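Local coordinates for protein alpha-rhamnosidase (Dictyoglomus thermophilum, PDB 6I60) that probably hydrolyses alpha-L-rhamnosides, releasing terminal non-reducing alpha-L-rhamnose, at residues Glu850-Gly855 / Glu925-Ile930. Numbering follows the deposited sequence.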
ATOM      1  N   GLU A 850      21.818  -9.115  11.278  1.00 46.56           N
ATOM      2  CA  GLU A 850      22.580  -8.338  12.257  1.00 52.43           C
ATOM      3  C   GLU A 850      21.655  -7.898  13.384  1.00 55.98           C
ATOM      4  O   GLU A 850      21.088  -6.794  13.341  1.00 58.17           O
ATOM      5  CB  GLU A 850      23.246  -7.134  11.596  1.00 52.67           C
ATOM      6  CG  GLU A 850      24.149  -6.341  12.521  1.00 47.54           C
ATOM      7  CD  GLU A 850      24.584  -5.026  11.912  1.00 53.33           C
ATOM      8  OE1 GLU A 850      25.260  -5.053  10.861  1.00 59.85           O
ATOM      9  OE2 GLU A 850      24.246  -3.968  12.480  1.00 53.33           O
ATOM     10  N   PRO A 851      21.480  -8.720  14.415  1.00 56.88           N
ATOM     11  CA  PRO A 851      20.616  -8.331  15.532  1.00 51.16           C
ATOM     12  C   PRO A 851      21.283  -7.305  16.432  1.00 48.53           C
ATOM     13  O   PRO A 851      22.510  -7.221  16.524  1.00 55.65           O
ATOM     14  CB  PRO A 851      20.389  -9.652  16.276  1.00 52.05           C
ATOM     15  CG  PRO A 851      21.618 -10.444  15.992  1.00 56.53           C
ATOM     16  CD  PRO A 851      22.066 -10.058  14.604  1.00 54.43           C
ATOM     17  N   HIS A 852      20.447  -6.516  17.102  1.00 53.89           N
ATOM     18  CA  HIS A 852      20.902  -5.462  18.007  1.00 51.54           C
ATOM     19  C   HIS A 852      20.206  -5.639  19.348  1.00 50.99           C
ATOM     20  O   HIS A 852      19.167  -5.016  19.609  1.00 55.98           O
ATOM     21  CB  HIS A 852      20.632  -4.076  17.423  1.00 55.68           C
ATOM     22  CG  HIS A 852      21.540  -3.712  16.289  1.00 59.52           C
ATOM     23  ND1 HIS A 852      22.427  -2.659  16.356  1.00 60.96           N
ATOM     24  CD2 HIS A 852      21.703  -4.264  15.064  1.00 54.37           C
ATOM     25  CE1 HIS A 852      23.095  -2.576  15.219  1.00 56.28           C
ATOM     26  NE2 HIS A 852      22.676  -3.540  14.419  1.00 54.54           N
ATOM     27  N   PRO A 853      20.750  -6.481  20.227  1.00 53.82           N
ATOM     28  CA  PRO A 853      20.134  -6.661  21.549  1.00 50.90           C
ATOM     29  C   PRO A 853      20.511  -5.542  22.506  1.00 59.19           C
ATOM     30  O   PRO A 853      21.518  -5.630  23.217  1.00 68.08           O
ATOM     31  CB  PRO A 853      20.686  -8.015  22.012  1.00 48.14           C
ATOM     32  CG  PRO A 853      21.960  -8.213  21.238  1.00 45.80           C
ATOM     33  CD  PRO A 853      21.990  -7.259  20.073  1.00 44.96           C
ATOM     34  N   VAL A 854      19.709  -4.483  22.531  1.00 55.99           N
ATOM     35  CA  VAL A 854      20.011  -3.291  23.308  1.00 59.51           C
ATOM     36  C   VAL A 854      19.047  -3.205  24.489  1.00 62.93           C
ATOM     37  O   VAL A 854      18.028  -3.894  24.544  1.00 65.66           O
ATOM     38  CB  VAL A 854      19.945  -2.016  22.449  1.00 55.66           C
ATOM     39  CG1 VAL A 854      21.177  -1.911  21.570  1.00 56.38           C
ATOM     40  CG2 VAL A 854      18.687  -2.026  21.604  1.00 51.76           C
ATOM     41  N   GLY A 855      19.384  -2.336  25.442  1.00 56.26           N
ATOM     42  CA  GLY A 855      18.515  -2.105  26.584  1.00 48.36           C
ATOM     43  C   GLY A 855      18.312  -3.363  27.403  1.00 52.48           C
ATOM     44  O   GLY A 855      19.250  -4.120  27.676  1.00 58.20           O
ATOM     45  N   GLU A 925      36.087  -6.378  15.043  1.00 75.07           N
ATOM     46  CA  GLU A 925      36.213  -5.850  16.398  1.00 80.04           C
ATOM     47  C   GLU A 925      34.869  -5.508  17.037  1.00 74.04           C
ATOM     48  O   GLU A 925      34.848  -4.986  18.158  1.00 74.79           O
ATOM     49  CB  GLU A 925      37.126  -4.615  16.456  1.00 81.64           C
ATOM     50  CG  GLU A 925      38.498  -4.811  15.794  1.00 88.53           C
ATOM     51  CD  GLU A 925      39.048  -6.217  15.980  1.00 86.96           C
ATOM     52  OE1 GLU A 925      39.381  -6.872  14.968  1.00 78.42           O
ATOM     53  OE2 GLU A 925      39.151  -6.666  17.142  1.00 76.86           O
ATOM     54  N   LYS A 926      33.745  -5.784  16.370  1.00 74.70           N
ATOM     55  CA  LYS A 926      32.427  -5.516  16.940  1.00 70.05           C
ATOM     56  C   LYS A 926      31.492  -6.693  16.694  1.00 68.20           C
ATOM     57  O   LYS A 926      30.605  -6.971  17.508  1.00 63.41           O
ATOM     58  CB  LYS A 926      31.827  -4.229  16.366  1.00 61.62           C
ATOM     59  CG  LYS A 926      31.965  -3.013  17.273  1.00 65.12           C
ATOM     60  CD  LYS A 926      30.831  -2.015  17.046  1.00 53.83           C
ATOM     61  CE  LYS A 926      30.782  -0.981  18.160  1.00 52.46           C
ATOM     62  NZ  LYS A 926      29.394  -0.735  18.636  1.00 59.29           N
ATOM     63  N   TYR A 927      31.686  -7.394  15.579  1.00 73.61           N
ATOM     64  CA  TYR A 927      30.844  -8.519  15.207  1.00 65.59           C
ATOM     65  C   TYR A 927      31.705  -9.723  14.842  1.00 64.79           C
ATOM     66  O   TYR A 927      32.922  -9.621  14.659  1.00 63.51           O
ATOM     67  CB  TYR A 927      29.925  -8.164  14.029  1.00 57.35           C
ATOM     68  CG  TYR A 927      28.891  -7.106  14.338  1.00 57.37           C
ATOM     69  CD1 TYR A 927      27.728  -7.420  15.032  1.00 54.46           C
ATOM     70  CD2 TYR A 927      29.074  -5.793  13.927  1.00 58.47           C
ATOM     71  CE1 TYR A 927      26.780  -6.453  15.311  1.00 54.67           C
ATOM     72  CE2 TYR A 927      28.132  -4.820  14.201  1.00 55.02           C
ATOM     73  CZ  TYR A 927      26.988  -5.155  14.892  1.00 53.85           C
ATOM     74  OH  TYR A 927      26.053  -4.180  15.161  1.00 55.50           O
ATOM     75  N   ILE A 928      31.048 -10.876  14.747  1.00 67.04           N
ATOM     76  CA  ILE A 928      31.630 -12.091  14.187  1.00 62.43           C
ATOM     77  C   ILE A 928      30.840 -12.423  12.929  1.00 61.14           C
ATOM     78  O   ILE A 928      29.618 -12.615  12.989  1.00 61.95           O
ATOM     79  CB  ILE A 928      31.608 -13.261  15.184  1.00 61.40           C
ATOM     80  CG1 ILE A 928      32.766 -13.134  16.178  1.00 65.90           C
ATOM     81  CG2 ILE A 928      31.681 -14.595  14.455  1.00 64.31           C
ATOM     82  CD1 ILE A 928      34.102 -13.606  15.633  1.00 67.45           C
ATOM     83  N   VAL A 929      31.530 -12.480  11.796  1.00 60.86           N
ATOM     84  CA  VAL A 929      30.882 -12.613  10.496  1.00 62.06           C
ATOM     85  C   VAL A 929      30.831 -14.081  10.099  1.00 61.59           C
ATOM     86  O   VAL A 929      31.855 -14.774  10.097  1.00 64.91           O
ATOM     87  CB  VAL A 929      31.615 -11.781   9.432  1.00 58.63           C
ATOM     88  CG1 VAL A 929      30.912 -11.904   8.090  1.00 57.15           C
ATOM     89  CG2 VAL A 929      31.700 -10.327   9.866  1.00 58.41           C
ATOM     90  N   ILE A 930      29.633 -14.554   9.762  1.00 60.88           N
ATOM     91  CA  ILE A 930      29.412 -15.910   9.275  1.00 55.63           C
ATOM     92  C   ILE A 930      28.640 -15.816   7.967  1.00 55.77           C
ATOM     93  O   ILE A 930      27.630 -15.108   7.888  1.00 55.77           O
ATOM     94  CB  ILE A 930      28.646 -16.773  10.296  1.00 55.54           C
ATOM     95  CG1 ILE A 930      29.379 -16.795  11.640  1.00 63.64           C
ATOM     96  CG2 ILE A 930      28.460 -18.187   9.770  1.00 55.76           C
ATOM     97  CD1 ILE A 930      28.498 -17.185  12.809  1.00 62.93           C
TER
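A polar cluster on one face of a C-terminal beta-sheet brings Tyr-927 against Glu-850 and His-852. Tyr-927 begins strand 927-932, and Glu-850 directly follows strand 846-849; strand 893-899 runs between these two, so the tyrosine has to reach over it. A long, flat side chain suits that span: CB points toward 850-855, and CG lies anti to the carbonyl carbon, which sends the phenol across the sheet, its side chain also touching Pro-899.

Glu-850 meets it at about a right angle, its carboxylate plane 32° from the ring plane. CG and the carboxylate both lie against the phenol end of the ring, CG of Glu-850 lying 3.8 Å from CE1 of Tyr-927, while OE2 of Glu-850 comes to 3.2 Å from OH of Tyr-927. CG stands anti to the backbone N (chi1 -175°) and the chain continues extended, giving the carboxylate the length to reach both the phenol and the imidazole.

His-852 completes the trio. Its NE2 donates to the anti lone pair of OE2 of Glu-850 at 2.5 Å, with an N-H...O angle of 150° and the oxygen near the imidazole plane. OH of Tyr-927 comes obliquely to the same ring, 3.4 Å from CE1 of His-852. Histidine fits here because its two ring nitrogens can each hold a different carboxylate, NE2 that of Glu-850 and ND1 that of Asp-777, at the start of helix 777-784. Two carboxylates on one imidazole would probably favour its protonated form. The other glutamate oxygen, OE1, is hydrogen-bonded to ND1 of His-897 on the intervening strand, which holds the carboxylate through its second oxygen.

The contact thus pairs a histidine-carboxylate hydrogen bond with a tyrosine that reaches over the intervening strand, where the C-terminal beta domain of this rhamnosidase meets a helix of the six-hairpin glycosidase domain.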